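Long-range contacts in hydrogenase maturation factor (Thermoanaerobacter tengcongensis, PDB 3VTI), which is carbamoylated on sulphur by HypF and probably dehydrates that group, at the expense of ATP, to the nitrile needed for [NiFe]-hydrogenase maturation: residues Asp35-Lys40 and Cys55-Asp60; Gly154-Ala159 and Ser175-Leu180. One frame throughout, in Å; residues are numbered along the deposited sequence.

Interaction 1: Asp35-Lys40 and Cys55-Asp60; sequences DSFTVK and CGTVND. With MG (magnesium ion), chain K.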
# COMPACT_ATOMS: atom_id res chain seq x y z
N ASP C 35 -7.49 10.68 -0.37
CA ASP C 35 -7.26 9.79 0.76
C ASP C 35 -6.84 8.39 0.31
O ASP C 35 -7.33 7.87 -0.68
CB ASP C 35 -8.50 9.70 1.65
CG ASP C 35 -8.15 9.39 3.09
OD1 ASP C 35 -6.95 9.34 3.42
OD2 ASP C 35 -9.08 9.21 3.92
N SER C 36 -5.92 7.80 1.06
CA SER C 36 -5.53 6.40 0.87
C SER C 36 -6.27 5.53 1.87
O SER C 36 -6.67 6.01 2.94
CB SER C 36 -4.02 6.21 1.01
OG SER C 36 -3.33 6.81 -0.07
N PHE C 37 -6.45 4.26 1.53
CA PHE C 37 -7.22 3.33 2.35
C PHE C 37 -6.48 2.01 2.51
O PHE C 37 -6.24 1.29 1.54
CB PHE C 37 -8.61 3.14 1.73
CG PHE C 37 -9.42 4.41 1.72
CD1 PHE C 37 -10.30 4.69 2.76
CD2 PHE C 37 -9.26 5.34 0.70
CE1 PHE C 37 -11.03 5.86 2.78
CE2 PHE C 37 -9.99 6.52 0.71
CZ PHE C 37 -10.88 6.78 1.75
N THR C 38 -6.10 1.72 3.75
CA THR C 38 -5.15 0.65 4.05
C THR C 38 -5.71 -0.31 5.10
O THR C 38 -4.97 -1.06 5.73
CB THR C 38 -3.82 1.24 4.54
OG1 THR C 38 -4.06 2.07 5.68
CG2 THR C 38 -3.16 2.08 3.46
N VAL C 39 -7.03 -0.29 5.27
CA VAL C 39 -7.73 -1.08 6.28
C VAL C 39 -7.49 -2.59 6.12
O VAL C 39 -7.57 -3.13 5.02
CB VAL C 39 -9.25 -0.75 6.25
CG1 VAL C 39 -9.88 -1.26 4.94
CG2 VAL C 39 -9.97 -1.33 7.45
N LYS C 40 -7.19 -3.26 7.24
CA LYS C 40 -7.23 -4.72 7.34
C LYS C 40 -8.15 -5.09 8.51
O LYS C 40 -8.01 -4.54 9.61
CB LYS C 40 -5.83 -5.32 7.54
CG LYS C 40 -4.90 -5.28 6.31
CD LYS C 40 -5.60 -5.78 5.04
CE LYS C 40 -4.65 -5.88 3.88
NZ LYS C 40 -3.95 -4.62 3.56
N CYS C 55 -16.84 6.25 -0.12
CA CYS C 55 -17.55 7.03 0.88
C CYS C 55 -16.68 8.07 1.55
O CYS C 55 -17.07 9.24 1.68
CB CYS C 55 -18.18 6.09 1.91
SG CYS C 55 -19.59 5.17 1.20
N GLY C 56 -15.48 7.66 1.95
CA GLY C 56 -14.56 8.56 2.65
C GLY C 56 -14.22 9.80 1.85
O GLY C 56 -14.15 10.89 2.39
N THR C 57 -13.99 9.61 0.56
CA THR C 57 -13.66 10.72 -0.32
C THR C 57 -14.89 11.51 -0.74
O THR C 57 -14.81 12.73 -0.93
CB THR C 57 -12.89 10.21 -1.53
OG1 THR C 57 -11.59 9.80 -1.09
CG2 THR C 57 -12.75 11.30 -2.58
N VAL C 58 -16.03 10.84 -0.88
CA VAL C 58 -17.28 11.53 -1.13
C VAL C 58 -17.56 12.45 0.06
O VAL C 58 -17.91 13.61 -0.10
CB VAL C 58 -18.45 10.52 -1.35
CG1 VAL C 58 -19.83 11.19 -1.17
CG2 VAL C 58 -18.32 9.85 -2.73
N ASN C 59 -17.35 11.92 1.26
CA ASN C 59 -17.55 12.67 2.49
C ASN C 59 -16.61 13.87 2.58
O ASN C 59 -17.06 15.01 2.77
CB ASN C 59 -17.45 11.75 3.70
CG ASN C 59 -18.58 10.71 3.73
OD1 ASN C 59 -19.62 10.88 3.07
ND2 ASN C 59 -18.38 9.64 4.50
N ASP C 60 -15.31 13.61 2.42
CA ASP C 60 -14.29 14.65 2.49
C ASP C 60 -14.58 15.76 1.47
O ASP C 60 -14.37 16.93 1.76
CB ASP C 60 -12.89 14.07 2.26
CG ASP C 60 -12.30 13.40 3.51
OD1 ASP C 60 -12.30 14.00 4.60
OD2 ASP C 60 -11.77 12.26 3.37
MG MG K . -12.14 14.12 6.64
O HOH W 1 -9.96 15.08 6.36
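F37 and D35, two residues apart on the end of strand 30-37, both reach the last part of helix 49-60, F37 at G56 and T57, D35 at T57 and D60, and no hydrogen bond joins the two segments. The more closely packed, buried part is the F37 ring. Its CG stands anti to the carbonyl carbon (chi1 -64°), and the far end of the ring meets the helix: CZ approaches G56 CA obliquely at 4.2 Å, while T57 OG1 lies near the ring plane at the edge, 4.1 Å from CE2. A side chain on G56 would probably run into CZ of F37. T57 OG1 also meets D35 CB at 4.1 Å, but its polar partner is the hydroxyl of T124 on the next strand, to which it is hydrogen-bonded.

The looser, partly exposed side belongs to the D35 carboxylate. D35 OD2 faces D60 OD2 at 4.1 Å, two like charges whose carboxylate planes are turned 69° apart. The unfavourable pairing is probably eased from both ends: D35 OD1 forms a salt bridge with K110 of the second subunit, and D60 OD1 binds the magnesium ion at 2.0 Å. A water at 2.4 Å, D22 and D199 also coordinate the metal, so the contact runs from a hydrophobic ring at one end to a metal site at the other.

The short strand and helix segments run nearly antiparallel, at 160°, with axes 9.2 Å apart. F37 also packs on L52 and A53, earlier in helix 49-60. D35 and F37 make backbone hydrogen bonds to T124 and I122 of strand 120-130, and T57 and V58 touch L71 of strand 66-78, so the helix lies against the sheet of the AIR synthase-like N-terminal domain.

Interaction 2: Gly154-Ala159 and Ser175-Leu180; sequences GDHGMA and SDVAPL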
# COMPACT_ATOMS: atom_id res chain seq x y z
N GLY C 154 -18.25 5.77 17.26
CA GLY C 154 -17.29 4.69 17.47
C GLY C 154 -17.57 3.37 16.77
O GLY C 154 -16.90 2.37 17.03
N ASP C 155 -18.56 3.37 15.88
CA ASP C 155 -18.96 2.17 15.16
C ASP C 155 -17.83 1.52 14.37
O ASP C 155 -17.46 0.37 14.64
CB ASP C 155 -20.12 2.49 14.24
CG ASP C 155 -21.42 2.57 14.96
OD1 ASP C 155 -21.73 3.62 15.56
OD2 ASP C 155 -22.14 1.55 14.94
N HIS C 156 -17.31 2.25 13.40
CA HIS C 156 -16.30 1.71 12.50
C HIS C 156 -15.06 1.24 13.26
O HIS C 156 -14.65 0.08 13.12
CB HIS C 156 -15.93 2.75 11.44
CG HIS C 156 -14.92 2.25 10.46
ND1 HIS C 156 -15.26 1.54 9.34
CD2 HIS C 156 -13.57 2.36 10.44
CE1 HIS C 156 -14.17 1.23 8.66
NE2 HIS C 156 -13.13 1.71 9.31
N GLY C 157 -14.48 2.13 14.06
CA GLY C 157 -13.32 1.81 14.88
C GLY C 157 -13.45 0.51 15.65
O GLY C 157 -12.55 -0.33 15.63
N MET C 158 -14.58 0.33 16.34
CA MET C 158 -14.76 -0.89 17.11
C MET C 158 -15.03 -2.10 16.22
O MET C 158 -14.62 -3.21 16.55
CB MET C 158 -15.84 -0.72 18.18
CG MET C 158 -15.91 -1.87 19.18
SD MET C 158 -14.33 -2.36 19.93
CE MET C 158 -14.08 -1.04 21.11
N ALA C 159 -15.69 -1.89 15.09
CA ALA C 159 -16.01 -2.98 14.18
C ALA C 159 -14.77 -3.62 13.57
O ALA C 159 -14.62 -4.85 13.62
CB ALA C 159 -16.99 -2.52 13.08
N SER C 175 -19.68 -1.86 10.99
CA SER C 175 -19.18 -0.57 10.55
C SER C 175 -20.31 0.31 10.04
O SER C 175 -21.35 -0.19 9.62
CB SER C 175 -18.14 -0.77 9.46
OG SER C 175 -17.67 0.48 8.99
N ASP C 176 -20.11 1.62 10.08
CA ASP C 176 -21.15 2.57 9.75
C ASP C 176 -20.93 3.22 8.38
O ASP C 176 -21.60 4.19 8.06
CB ASP C 176 -21.25 3.65 10.83
CG ASP C 176 -19.99 4.52 10.93
OD1 ASP C 176 -18.93 4.12 10.43
OD2 ASP C 176 -20.07 5.62 11.53
N VAL C 177 -19.98 2.68 7.60
CA VAL C 177 -19.60 3.23 6.29
C VAL C 177 -20.81 3.65 5.49
O VAL C 177 -21.71 2.83 5.21
CB VAL C 177 -18.80 2.22 5.43
CG1 VAL C 177 -18.07 2.94 4.30
CG2 VAL C 177 -17.82 1.48 6.28
N ALA C 178 -20.82 4.92 5.12
CA ALA C 178 -21.92 5.54 4.38
C ALA C 178 -21.46 6.83 3.70
O ALA C 178 -20.56 7.51 4.19
CB ALA C 178 -23.08 5.82 5.32
N PRO C 179 -22.07 7.16 2.53
CA PRO C 179 -21.86 8.47 1.92
C PRO C 179 -22.84 9.46 2.52
O PRO C 179 -24.05 9.19 2.59
CB PRO C 179 -22.18 8.22 0.45
CG PRO C 179 -23.20 7.12 0.47
CD PRO C 179 -22.92 6.28 1.69
N LEU C 180 -22.33 10.60 2.96
CA LEU C 180 -23.12 11.57 3.71
C LEU C 180 -23.42 12.82 2.91
O LEU C 180 -23.99 13.78 3.44
CB LEU C 180 -22.42 11.96 5.01
CG LEU C 180 -22.16 10.86 6.04
CD1 LEU C 180 -21.20 11.38 7.07
CD2 LEU C 180 -23.46 10.37 6.69
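The imidazole of H156 meets S175 at its edge: OG lies in the ring plane, 2.7 Å from ND1. This hydrogen bond is fairly straight, at 161°, and either atom could be the donor, although the position of S175 OG is less certain than the rest. V177 CG2 approaches the ring obliquely, but it and S175 OG are modelled too close together, which makes this approach doubtful. The F44 ring meets the imidazole with its plane at about 90°. CG of H156 stands anti to the backbone N (chi1 -179°), and chi2 of 85° turns the ring so that ND1 meets the serine.

At the root of the same side chain, D176 OD1 comes within 3.4 Å of H156 CB. The D176 carboxylate takes its main bonds from the segment around residue 250: OD1 accepts the backbone N-H of E250, and OD2 forms a salt bridge with K252. Beside it, D176 CB packs on D155 CB at 3.8 Å, while D155 OD1 turns to the hydroxyl of T152. One turn along the helix, A159 CB lies against the backbone of S175, 3.5 Å from its N. An alanine in place of H156 would probably leave S175 OG without its ring partner and open a gap beside F44 and L52.

The contact therefore lays the first turn of helix 155-164, with G154 at its N-cap, against the loop that leads to helix 181-187, within the AIR synthase-like C-terminal domain. Neighbours from the N-terminal part close in around it: S175 and V177 touch F44 of strand 43-44, H156 packs on L52 of helix 49-60, and the backbone of S175 is hydrogen-bonded to that of P45. G157 makes a backbone hydrogen bond to A248.

In the fold
Interactions 1 and 2 follow one another along the chain, in different family domains, with centres 12 Å apart, yet they touch directly through helix 49-60. The N59 amide joins them: its OD1 probably accepts a hydrogen bond from L180 N at 2.7 Å, at the N-cap of helix 181-187, and its ND2 probably donates to A178 O at 3.1 Å. C55 SG packs 3.4 Å from P179 N. Only interaction 1 supplies a magnesium ligand, D60. Interaction 2 stands further back, the H156 side chain about 12 Å from the ion and that of D176 about 9 Å from that of D199, the ligand contributed by the C-terminal domain.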